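Local coordinates for protein oxidoreductase (Thermotoga maritima, PDB 1ZH8) that binds NADP and probably catalyses NADP-dependent oxidation or reduction of an alcohol or sugar-like substrate, as a member of the GFO/IDH/MocA oxidoreductase family, at residues R17-G22 against V83-L88; G106-C111 against E133-I138; I214-A219 against G331-V336; F233-F238 against N247-Y252. One frame throughout, in Å; residues are numbered along the deposited sequence. Where two conformers were deposited one is given.

Interaction 1. Residues R17-G22 against V83-L88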
# COMPACT_ATOMS: atom_id res chain seq x y z
N ARG A 17 -46.53 -16.07 0.61
CA ARG A 17 -46.72 -15.50 1.96
C ARG A 17 -45.67 -14.42 2.27
O ARG A 17 -44.51 -14.54 1.87
CB ARG A 17 -46.69 -16.58 3.06
CG ARG A 17 -47.32 -16.11 4.40
CD ARG A 17 -47.26 -17.19 5.49
NE ARG A 17 -47.97 -16.77 6.70
CZ ARG A 17 -49.27 -16.95 6.90
NH1 ARG A 17 -50.02 -17.55 5.98
NH2 ARG A 17 -49.83 -16.53 8.03
N LYS A 18 -46.09 -13.36 2.96
CA LYS A 18 -45.20 -12.25 3.25
C LYS A 18 -44.57 -12.34 4.64
O LYS A 18 -45.16 -12.91 5.57
CB LYS A 18 -45.94 -10.91 3.11
CG LYS A 18 -46.47 -10.61 1.71
CD LYS A 18 -47.03 -9.19 1.67
CE LYS A 18 -47.77 -8.91 0.38
NZ LYS A 18 -48.01 -7.45 0.29
N ILE A 19 -43.38 -11.77 4.76
CA ILE A 19 -42.73 -11.60 6.05
C ILE A 19 -43.22 -10.29 6.66
O ILE A 19 -42.99 -9.22 6.10
CB ILE A 19 -41.20 -11.58 5.90
CG1 ILE A 19 -40.70 -12.95 5.43
CG2 ILE A 19 -40.51 -11.19 7.21
CD1 ILE A 19 -39.15 -13.02 5.25
N ARG A 20 -43.92 -10.38 7.80
CA ARG A 20 -44.37 -9.21 8.56
C ARG A 20 -43.17 -8.65 9.30
O ARG A 20 -42.55 -9.34 10.11
CB ARG A 20 -45.50 -9.57 9.52
CG ARG A 20 -46.80 -10.04 8.83
CD ARG A 20 -47.80 -10.58 9.84
NE ARG A 20 -47.16 -11.53 10.76
CZ ARG A 20 -47.51 -11.74 12.03
NH1 ARG A 20 -48.51 -11.06 12.61
NH2 ARG A 20 -46.83 -12.63 12.74
N LEU A 21 -42.83 -7.41 8.99
CA LEU A 21 -41.55 -6.85 9.38
C LEU A 21 -41.72 -5.62 10.23
O LEU A 21 -42.53 -4.75 9.90
CB LEU A 21 -40.78 -6.49 8.12
CG LEU A 21 -39.32 -6.08 8.21
CD1 LEU A 21 -38.46 -7.27 8.60
CD2 LEU A 21 -38.88 -5.54 6.86
N GLY A 22 -40.95 -5.54 11.31
CA GLY A 22 -40.92 -4.36 12.19
C GLY A 22 -39.63 -3.60 11.98
O GLY A 22 -38.53 -4.19 11.98
N VAL A 83 -45.38 -9.08 14.11
CA VAL A 83 -44.17 -9.26 13.30
C VAL A 83 -43.59 -10.70 13.27
O VAL A 83 -43.59 -11.42 14.25
CB VAL A 83 -43.07 -8.29 13.78
CG1 VAL A 83 -43.53 -6.85 13.66
CG2 VAL A 83 -42.67 -8.62 15.22
N ASP A 84 -43.06 -11.08 12.12
CA ASP A 84 -42.33 -12.33 11.94
C ASP A 84 -40.83 -12.07 12.08
O ASP A 84 -40.06 -12.97 12.43
CB ASP A 84 -42.63 -12.88 10.54
CG ASP A 84 -44.11 -13.22 10.35
OD1 ASP A 84 -44.65 -13.99 11.17
OD2 ASP A 84 -44.73 -12.72 9.38
N ALA A 85 -40.43 -10.83 11.80
CA ALA A 85 -39.04 -10.43 11.88
C ALA A 85 -38.94 -8.94 12.14
O ALA A 85 -39.91 -8.18 11.96
CB ALA A 85 -38.29 -10.80 10.58
N VAL A 86 -37.76 -8.52 12.56
CA VAL A 86 -37.49 -7.13 12.79
C VAL A 86 -36.23 -6.71 12.04
O VAL A 86 -35.32 -7.52 11.79
CB VAL A 86 -37.42 -6.79 14.32
CG1 VAL A 86 -38.78 -7.06 15.01
CG2 VAL A 86 -36.30 -7.58 15.02
N ASP A 87 -36.20 -5.45 11.64
CA ASP A 87 -35.07 -4.87 10.96
C ASP A 87 -34.43 -3.83 11.87
O ASP A 87 -35.05 -2.83 12.21
CB ASP A 87 -35.55 -4.25 9.65
CG ASP A 87 -34.44 -3.60 8.85
OD1 ASP A 87 -33.25 -3.96 9.07
OD2 ASP A 87 -34.76 -2.74 7.98
N LEU A 88 -33.18 -4.07 12.27
CA LEU A 88 -32.52 -3.17 13.20
C LEU A 88 -31.57 -2.25 12.46
O LEU A 88 -30.59 -2.72 11.84
CB LEU A 88 -31.79 -3.93 14.30
CG LEU A 88 -32.49 -5.15 14.92
CD1 LEU A 88 -31.59 -5.93 15.90
CD2 LEU A 88 -33.80 -4.74 15.58

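Interaction 2. Residues G106-C111 against E133-I138. With EDO (1,2-ethanediol), chain G.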
# COMPACT_ATOMS: atom_id res chain seq x y z
N GLY A 106 -38.82 -15.34 19.86
CA GLY A 106 -39.02 -16.15 18.66
C GLY A 106 -39.25 -15.34 17.39
O GLY A 106 -40.13 -15.64 16.60
N VAL A 107 -38.44 -14.30 17.18
CA VAL A 107 -38.61 -13.42 16.01
C VAL A 107 -37.31 -13.38 15.21
O VAL A 107 -36.25 -13.21 15.80
CB VAL A 107 -39.06 -12.00 16.46
CG1 VAL A 107 -38.88 -11.00 15.37
CG2 VAL A 107 -40.51 -12.01 16.94
N HIS A 108 -37.36 -13.52 13.88
CA HIS A 108 -36.14 -13.36 13.05
C HIS A 108 -35.63 -11.93 13.10
O HIS A 108 -36.39 -10.99 13.36
CB HIS A 108 -36.39 -13.72 11.59
CG HIS A 108 -37.00 -15.07 11.41
ND1 HIS A 108 -36.26 -16.22 11.38
CD2 HIS A 108 -38.30 -15.44 11.26
CE1 HIS A 108 -37.07 -17.26 11.22
NE2 HIS A 108 -38.31 -16.81 11.14
N VAL A 109 -34.34 -11.77 12.83
CA VAL A 109 -33.71 -10.45 12.85
C VAL A 109 -32.84 -10.25 11.60
O VAL A 109 -31.99 -11.09 11.30
CB VAL A 109 -32.75 -10.27 14.06
CG1 VAL A 109 -32.43 -8.79 14.25
CG2 VAL A 109 -33.31 -10.82 15.32
N ILE A 110 -33.08 -9.15 10.88
CA ILE A 110 -32.08 -8.61 9.99
C ILE A 110 -31.46 -7.36 10.61
O ILE A 110 -32.16 -6.45 11.03
CB ILE A 110 -32.62 -8.35 8.55
CG1 ILE A 110 -31.50 -7.79 7.66
CG2 ILE A 110 -33.87 -7.46 8.57
CD1 ILE A 110 -31.80 -7.90 6.14
N CYS A 111 -30.15 -7.34 10.69
CA CYS A 111 -29.46 -6.32 11.44
C CYS A 111 -28.32 -5.77 10.65
O CYS A 111 -27.58 -6.51 9.99
CB CYS A 111 -28.96 -6.89 12.77
SG CYS A 111 -28.13 -5.69 13.83
N GLU A 133 -33.20 -21.19 16.60
CA GLU A 133 -33.79 -21.70 15.36
C GLU A 133 -34.14 -20.56 14.39
O GLU A 133 -34.22 -20.75 13.17
CB GLU A 133 -35.02 -22.59 15.66
N LYS A 134 -34.34 -19.36 14.94
CA LYS A 134 -34.67 -18.19 14.15
C LYS A 134 -33.43 -17.70 13.39
O LYS A 134 -32.31 -18.02 13.78
CB LYS A 134 -35.19 -17.09 15.06
CG LYS A 134 -36.21 -17.54 16.10
CD LYS A 134 -37.41 -18.32 15.52
CE LYS A 134 -38.32 -17.45 14.69
NZ LYS A 134 -39.63 -18.14 14.52
N THR A 135 -33.64 -16.93 12.33
CA THR A 135 -32.52 -16.42 11.54
C THR A 135 -31.98 -15.11 12.12
O THR A 135 -32.76 -14.18 12.39
CB THR A 135 -32.91 -16.18 10.07
OG1 THR A 135 -33.36 -17.41 9.48
CG2 THR A 135 -31.71 -15.63 9.26
N VAL A 136 -30.65 -15.05 12.31
CA VAL A 136 -29.96 -13.77 12.44
C VAL A 136 -29.21 -13.51 11.13
O VAL A 136 -28.38 -14.30 10.70
CB VAL A 136 -28.97 -13.71 13.62
CG1 VAL A 136 -28.31 -12.30 13.69
CG2 VAL A 136 -29.69 -14.02 14.91
N TYR A 137 -29.53 -12.37 10.51
CA TYR A 137 -28.97 -11.99 9.25
C TYR A 137 -28.30 -10.63 9.42
O TYR A 137 -28.98 -9.65 9.70
CB TYR A 137 -30.09 -11.92 8.22
CG TYR A 137 -29.60 -11.81 6.80
CD1 TYR A 137 -29.03 -10.62 6.32
CD2 TYR A 137 -29.71 -12.88 5.92
CE1 TYR A 137 -28.58 -10.51 5.01
CE2 TYR A 137 -29.28 -12.78 4.61
CZ TYR A 137 -28.71 -11.59 4.16
OH TYR A 137 -28.28 -11.50 2.87
N ILE A 138 -26.96 -10.57 9.31
CA ILE A 138 -26.25 -9.28 9.36
C ILE A 138 -26.12 -8.76 7.95
O ILE A 138 -25.51 -9.42 7.08
CB ILE A 138 -24.84 -9.35 9.97
CG1 ILE A 138 -24.83 -10.12 11.29
CG2 ILE A 138 -24.30 -7.90 10.16
CD1 ILE A 138 -25.81 -9.57 12.39
C1 EDO G . -35.65 -21.08 8.94
O1 EDO G . -36.69 -20.10 8.88
C2 EDO G . -34.45 -20.53 9.72
O2 EDO G . -34.88 -19.68 10.80

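Interaction 3. Residues I214-A219 against G331-V336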
# COMPACT_ATOMS: atom_id res chain seq x y z
N ILE A 214 -8.22 -13.70 5.10
CA ILE A 214 -6.96 -13.03 5.36
C ILE A 214 -6.23 -13.69 6.53
O ILE A 214 -6.83 -13.96 7.56
CB ILE A 214 -7.19 -11.53 5.59
CG1 ILE A 214 -7.73 -10.91 4.30
CG2 ILE A 214 -5.89 -10.85 5.95
CD1 ILE A 214 -8.71 -9.80 4.46
N GLU A 215 -4.93 -13.95 6.36
CA GLU A 215 -4.11 -14.60 7.40
C GLU A 215 -3.54 -13.63 8.42
O GLU A 215 -3.67 -13.83 9.62
CB GLU A 215 -2.98 -15.40 6.77
CG GLU A 215 -2.16 -16.18 7.81
CD GLU A 215 -0.95 -16.89 7.23
OE1 GLU A 215 -1.16 -17.84 6.46
OE2 GLU A 215 0.20 -16.51 7.56
N TRP A 216 -2.88 -12.58 7.95
CA TRP A 216 -2.27 -11.62 8.85
C TRP A 216 -2.33 -10.24 8.24
O TRP A 216 -2.35 -10.10 7.01
CB TRP A 216 -0.81 -12.01 9.19
CG TRP A 216 0.12 -12.00 8.02
CD1 TRP A 216 0.52 -13.08 7.29
CD2 TRP A 216 0.78 -10.85 7.44
NE1 TRP A 216 1.39 -12.68 6.29
CE2 TRP A 216 1.56 -11.32 6.36
CE3 TRP A 216 0.80 -9.48 7.73
CZ2 TRP A 216 2.33 -10.46 5.56
CZ3 TRP A 216 1.57 -8.63 6.93
CH2 TRP A 216 2.32 -9.13 5.87
N ILE A 217 -2.34 -9.24 9.11
CA ILE A 217 -2.30 -7.85 8.71
C ILE A 217 -1.25 -7.13 9.53
O ILE A 217 -0.87 -7.59 10.61
CB ILE A 217 -3.64 -7.15 8.96
CG1 ILE A 217 -4.00 -7.21 10.44
CG2 ILE A 217 -4.73 -7.84 8.20
CD1 ILE A 217 -3.39 -6.12 11.29
N SER A 218 -0.83 -5.98 9.02
CA SER A 218 0.06 -5.07 9.72
C SER A 218 -0.44 -3.71 9.28
O SER A 218 -0.53 -3.45 8.09
CB SER A 218 1.50 -5.33 9.28
OG SER A 218 2.40 -4.33 9.73
N ALA A 219 -0.80 -2.82 10.20
CA ALA A 219 -1.48 -1.60 9.79
C ALA A 219 -1.19 -0.44 10.69
O ALA A 219 -0.85 -0.62 11.86
CB ALA A 219 -2.99 -1.84 9.71
N GLY A 331 1.27 -1.29 13.41
CA GLY A 331 2.34 -1.72 12.54
C GLY A 331 2.88 -3.09 12.86
O GLY A 331 3.72 -3.62 12.13
N ASN A 332 2.42 -3.68 13.95
CA ASN A 332 2.81 -5.04 14.29
C ASN A 332 1.97 -6.07 13.56
O ASN A 332 0.79 -5.84 13.23
CB ASN A 332 2.72 -5.25 15.81
CG ASN A 332 3.79 -4.49 16.56
OD1 ASN A 332 4.98 -4.78 16.43
ND2 ASN A 332 3.38 -3.52 17.35
N LYS A 333 2.57 -7.23 13.31
CA LYS A 333 1.89 -8.28 12.58
C LYS A 333 0.80 -8.87 13.46
O LYS A 333 1.05 -9.23 14.60
CB LYS A 333 2.91 -9.32 12.16
CG LYS A 333 2.44 -10.36 11.19
CD LYS A 333 3.55 -11.40 11.02
CE LYS A 333 3.28 -12.24 9.81
NZ LYS A 333 4.50 -12.99 9.39
N VAL A 334 -0.43 -8.90 12.97
CA VAL A 334 -1.50 -9.52 13.72
C VAL A 334 -2.11 -10.63 12.88
O VAL A 334 -2.53 -10.40 11.76
CB VAL A 334 -2.61 -8.52 14.09
CG1 VAL A 334 -3.72 -9.23 14.88
CG2 VAL A 334 -2.04 -7.31 14.85
N PHE A 335 -2.12 -11.84 13.43
CA PHE A 335 -2.77 -12.97 12.80
C PHE A 335 -4.26 -12.91 13.14
O PHE A 335 -4.66 -13.05 14.31
CB PHE A 335 -2.15 -14.28 13.28
CG PHE A 335 -0.76 -14.53 12.75
CD1 PHE A 335 -0.56 -15.18 11.54
CD2 PHE A 335 0.36 -14.11 13.47
CE1 PHE A 335 0.71 -15.42 11.05
CE2 PHE A 335 1.65 -14.34 12.97
CZ PHE A 335 1.82 -15.01 11.75
N VAL A 336 -5.08 -12.71 12.11
CA VAL A 336 -6.51 -12.47 12.28
C VAL A 336 -7.23 -13.57 13.03
O VAL A 336 -8.06 -13.29 13.89
CB VAL A 336 -7.20 -12.20 10.92
CG1 VAL A 336 -8.68 -11.91 11.14
CG2 VAL A 336 -6.54 -11.02 10.23

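Interaction 4. Residues F233-F238 against N247-Y252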
# COMPACT_ATOMS: atom_id res chain seq x y z
N PHE A 233 -8.20 7.38 9.50
CA PHE A 233 -7.22 7.02 8.50
C PHE A 233 -6.62 5.66 8.81
O PHE A 233 -6.33 5.34 9.96
CB PHE A 233 -6.13 8.09 8.40
CG PHE A 233 -5.04 7.73 7.43
CD1 PHE A 233 -3.93 6.99 7.85
CD2 PHE A 233 -5.12 8.12 6.11
CE1 PHE A 233 -2.93 6.65 6.97
CE2 PHE A 233 -4.11 7.77 5.21
CZ PHE A 233 -3.01 7.04 5.64
N LEU A 234 -6.44 4.84 7.79
CA LEU A 234 -5.87 3.52 7.99
C LEU A 234 -5.04 3.15 6.77
O LEU A 234 -5.49 3.35 5.64
CB LEU A 234 -6.99 2.51 8.23
CG LEU A 234 -6.53 1.05 8.32
CD1 LEU A 234 -5.70 0.94 9.59
CD2 LEU A 234 -7.70 0.09 8.37
N SER A 235 -3.82 2.66 6.98
CA SER A 235 -3.04 2.03 5.91
C SER A 235 -2.54 0.67 6.36
O SER A 235 -2.02 0.52 7.49
CB SER A 235 -1.88 2.92 5.49
OG SER A 235 -1.38 2.52 4.22
N SER A 236 -2.67 -0.33 5.50
CA SER A 236 -2.41 -1.71 5.88
C SER A 236 -1.80 -2.56 4.77
O SER A 236 -2.05 -2.33 3.59
CB SER A 236 -3.72 -2.38 6.31
OG SER A 236 -4.58 -2.48 5.20
N ILE A 237 -0.97 -3.52 5.17
CA ILE A 237 -0.63 -4.65 4.29
C ILE A 237 -1.11 -5.92 4.95
O ILE A 237 -1.20 -6.02 6.18
CB ILE A 237 0.87 -4.82 4.04
CG1 ILE A 237 1.66 -4.56 5.31
CG2 ILE A 237 1.35 -3.90 2.93
CD1 ILE A 237 3.06 -5.05 5.20
N PHE A 238 -1.38 -6.90 4.12
CA PHE A 238 -1.83 -8.17 4.63
C PHE A 238 -1.57 -9.23 3.57
O PHE A 238 -1.20 -8.93 2.44
CB PHE A 238 -3.33 -8.11 5.01
CG PHE A 238 -4.19 -7.47 3.96
CD1 PHE A 238 -4.27 -6.06 3.84
CD2 PHE A 238 -4.93 -8.25 3.08
CE1 PHE A 238 -5.06 -5.44 2.89
CE2 PHE A 238 -5.75 -7.63 2.10
CZ PHE A 238 -5.82 -6.23 2.01
N ASN A 247 -2.90 -4.44 -0.13
CA ASN A 247 -2.75 -3.11 0.48
C ASN A 247 -4.12 -2.47 0.55
O ASN A 247 -4.83 -2.36 -0.44
CB ASN A 247 -1.84 -2.18 -0.34
CG ASN A 247 -0.36 -2.55 -0.26
OD1 ASN A 247 0.02 -3.60 0.26
ND2 ASN A 247 0.49 -1.66 -0.80
N TYR A 248 -4.50 -2.00 1.72
CA TYR A 248 -5.78 -1.34 1.86
C TYR A 248 -5.50 -0.08 2.64
O TYR A 248 -5.02 -0.17 3.79
CB TYR A 248 -6.78 -2.26 2.57
CG TYR A 248 -7.99 -1.56 3.17
CD1 TYR A 248 -8.97 -0.98 2.36
CD2 TYR A 248 -8.18 -1.54 4.55
CE1 TYR A 248 -10.07 -0.37 2.92
CE2 TYR A 248 -9.30 -0.93 5.12
CZ TYR A 248 -10.24 -0.35 4.30
OH TYR A 248 -11.34 0.25 4.87
N THR A 249 -5.77 1.07 2.01
CA THR A 249 -5.56 2.40 2.61
C THR A 249 -6.83 3.25 2.45
O THR A 249 -7.42 3.30 1.37
CB THR A 249 -4.40 3.15 1.93
OG1 THR A 249 -3.19 2.43 2.17
CG2 THR A 249 -4.23 4.53 2.48
N ILE A 250 -7.26 3.90 3.53
CA ILE A 250 -8.45 4.74 3.45
C ILE A 250 -8.33 5.95 4.36
O ILE A 250 -7.80 5.85 5.46
CB ILE A 250 -9.74 3.96 3.76
CG1 ILE A 250 -11.00 4.83 3.58
CG2 ILE A 250 -9.68 3.36 5.17
CD1 ILE A 250 -12.30 4.01 3.50
N SER A 251 -8.82 7.08 3.87
CA SER A 251 -9.01 8.28 4.68
C SER A 251 -10.46 8.65 4.58
O SER A 251 -10.98 8.83 3.50
CB SER A 251 -8.18 9.44 4.16
OG SER A 251 -8.46 10.61 4.90
N TYR A 252 -11.14 8.74 5.71
CA TYR A 252 -12.52 9.17 5.65
C TYR A 252 -12.64 10.69 5.46
O TYR A 252 -13.69 11.16 5.04
CB TYR A 252 -13.27 8.69 6.86
CG TYR A 252 -13.57 7.22 6.76
CD1 TYR A 252 -12.61 6.28 7.13
CD2 TYR A 252 -14.81 6.77 6.31
CE1 TYR A 252 -12.88 4.91 7.04
CE2 TYR A 252 -15.09 5.42 6.20
CZ TYR A 252 -14.12 4.49 6.57
OH TYR A 252 -14.39 3.15 6.48

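Interaction 1. Residues R17-G22 against V83-L88
R20 and D84 meet through side chain and backbone at once. The arginine grips the carboxylate side-on, NE giving a hydrogen bond to OD2 and NH2 forming a salt bridge to OD1, with R20 NH2 and D84 OD1 3.0 Å apart. Both oxygens lie in or close to the guanidinium plane, yet the two planes are 56° apart, so the nitrogens reach the carboxylate from above its own plane. A bend at chi3 (-48°) brings the NE and NH2 edge of the guanidinium round to D84, the two side chains crossing at about a right angle. D84 OD2 also takes the backbone N of R20 at 2.9 Å on its anti lone pair, a second bond to this oxygen and a third to the carboxylate, which together restrict its rotation. R20 NH1 turns instead to G81 O. Backbone pairing follows: R20 O accepts from both D84 N and A85 N, G22 N binds A85 O, and D87 N lies 2.7 Å from G22 O. Apolar packing is lighter, with I19 CG2 and L21 CD1 both touching A85 CB, each at 4.1 Å. V83 CG1 rests 3.7 Å from G22 N. Strands 19-24 and 85-88 are parallel neighbours at the centre of a Rossmann fold, where the sheet's two halves meet.

Interaction 2. Residues G106-C111 against E133-I138
H108 is held at its edge and covered on one face by two consecutive residues, K134 and T135. H108 ND1 accepts the backbone N-H of T135 in a nearly straight bond (174°), with 2.9 Å between H108 ND1 and T135 N and the donor tilted slightly out of the ring plane. Over one face of the imidazole lies K134 CE, a CH-pi contact 3.8 Å from the centroid of the H108 ring and displaced toward the rim near NE2. The lysine reaches it by bending at chi2 and chi3 (-52° and -69°), which folds the chain back across the ring at about a right angle and brings K134 CE within 3.2 Å of G106 O. G106, just past helix 95-104, has the positive phi of a Schellman motif and leads into strand 108-112. A 1,2-ethanediol, probably from the crystallisation liquor, sits at the imidazole edge, its O2 hydrogen-bonded to E133 O at 2.7 Å.

Beyond this cluster the backbones pair regularly: V109 N to T135 O, Y137 N to V109 O, and C111 N to Y137 O at 2.8 Å. I110 and Y137 run side by side on one face, with I110 CD1 3.9 Å from Y137 CD1, and the phenol end is held by D297. On the opposite face C111 CB meets I138 CD1 at 4.2 Å. Helix 290-303 packs against H108, I110 and T135, while helix 95-104 lies against V109 and V136. With helix 119-131 as the connection, strands 108-112 and 136-139 form a beta-alpha-beta unit at one margin of the NADP-binding Rossmann fold.

Interaction 3. Residues I214-A219 against G331-V336
I217 and V334 form the apolar centre, their side chains running alongside each other. I217 CD1 rests 3.8 Å from V334 CB, brought there because chi1 of 60° tucks CG1 over the isoleucine's own backbone. Its other branch, CG2, meets V336 CG2 at 4.2 Å from I217, and V336 also touches I214. The same two residues, I217 and V334, form an antiparallel hydrogen-bonded pair, the shorter bond running from V334 N to I217 O at 2.7 Å, and V336 N reaches E215 O. On the opposite face of the sheet the indole of W216 lies under the extended chain of K333, its NE1 hydrogen-bonded to E239. Here K333 CE sits 3.6 Å from the centroid of the five-membered ring of W216, and NZ continues over the same face as a cation-pi contact, 8° off the ring normal. The ammonium is also bonded to A330 O of the second subunit. F335 completes this side as an offset edge-to-face pair, the indole edge directed at the phenyl face with the planes 64° apart; E215 OE2 approaches the phenyl edge.

At the polar margin G331 N bonds A219 O at 2.7 Å, and S218 OG lies 2.8 Å from G331 O while also meeting S218 OG of the second subunit. Strand 334-335 thus borders the large mixed sheet beside strand 214-222; helix 313-329 packs on I214 and I217, strand 233-240 flanks the other edge of 214-222, and the second subunit approaches W216 and K333.

Interaction 4. Residues F233-F238 against N247-Y252
The first torsion of S236, chi1 66°, folds its hydroxyl back above its own main chain, where S236 OG can bond across to Y248 O at 2.7 Å. The hydroxyl lies in the carbonyl plane and on a lone pair, and supplements the weak bond that S236 N makes to the same oxygen. F238 has a similar rotamer (chi1 47°), which swings its ring toward the partner strand until F238 CE1 lies 3.6 Å from Y248 CB, the methylene meeting the ring edge. Y248 extends the other way along the same face, Y248 CE2 lying 3.8 Å from L234 CD2 as the two side chains cross at about a right angle; its phenol is bonded to H203 on helix 195-211. Farther along, L234 CB packs on I250 CG2, and these two residues form a hydrogen-bonded pair with two bonds, I250 N reaching L234 O at 2.8 Å.

The reverse face is more polar. S235 OG and T249 OG1 share a hydrogen bond of 2.7 Å in a non-hydrogen-bonded pair, and beyond them F233 CD2 touches S251 CB at 3.9 Å. This face looks to the second subunit, whose F165 packs on S235 and T249 and whose I237 meets I237. Together strands 233-240 and 245-251 form an antiparallel beta hairpin in the GFO/IDH/MocA C-terminal domain, one face backed by helices and the other contributing to the dimer interface.

From the N terminus, interaction 1 closes the first long loop: after strands 45-51 and 69-71 and the helices between, the chain returns to pair 85-88 with 19-24. Interaction 2 opens only after that loop is complete and closes a shorter one around helix 119-131. The two touch, because strands 85-88 and 108-112 are neighbours in the Rossmann sheet. The chain then enters the second sheet, where interaction 3 spans 112 residues to bring the C-terminal strand back to 214-222, and interaction 4, a hairpin, is nested within that loop. Interactions 3 and 4 adjoin through strands 214-222 and 233-240, and both reach the second subunit; interactions 1 and 4 lie about 37 Å apart, centre to centre.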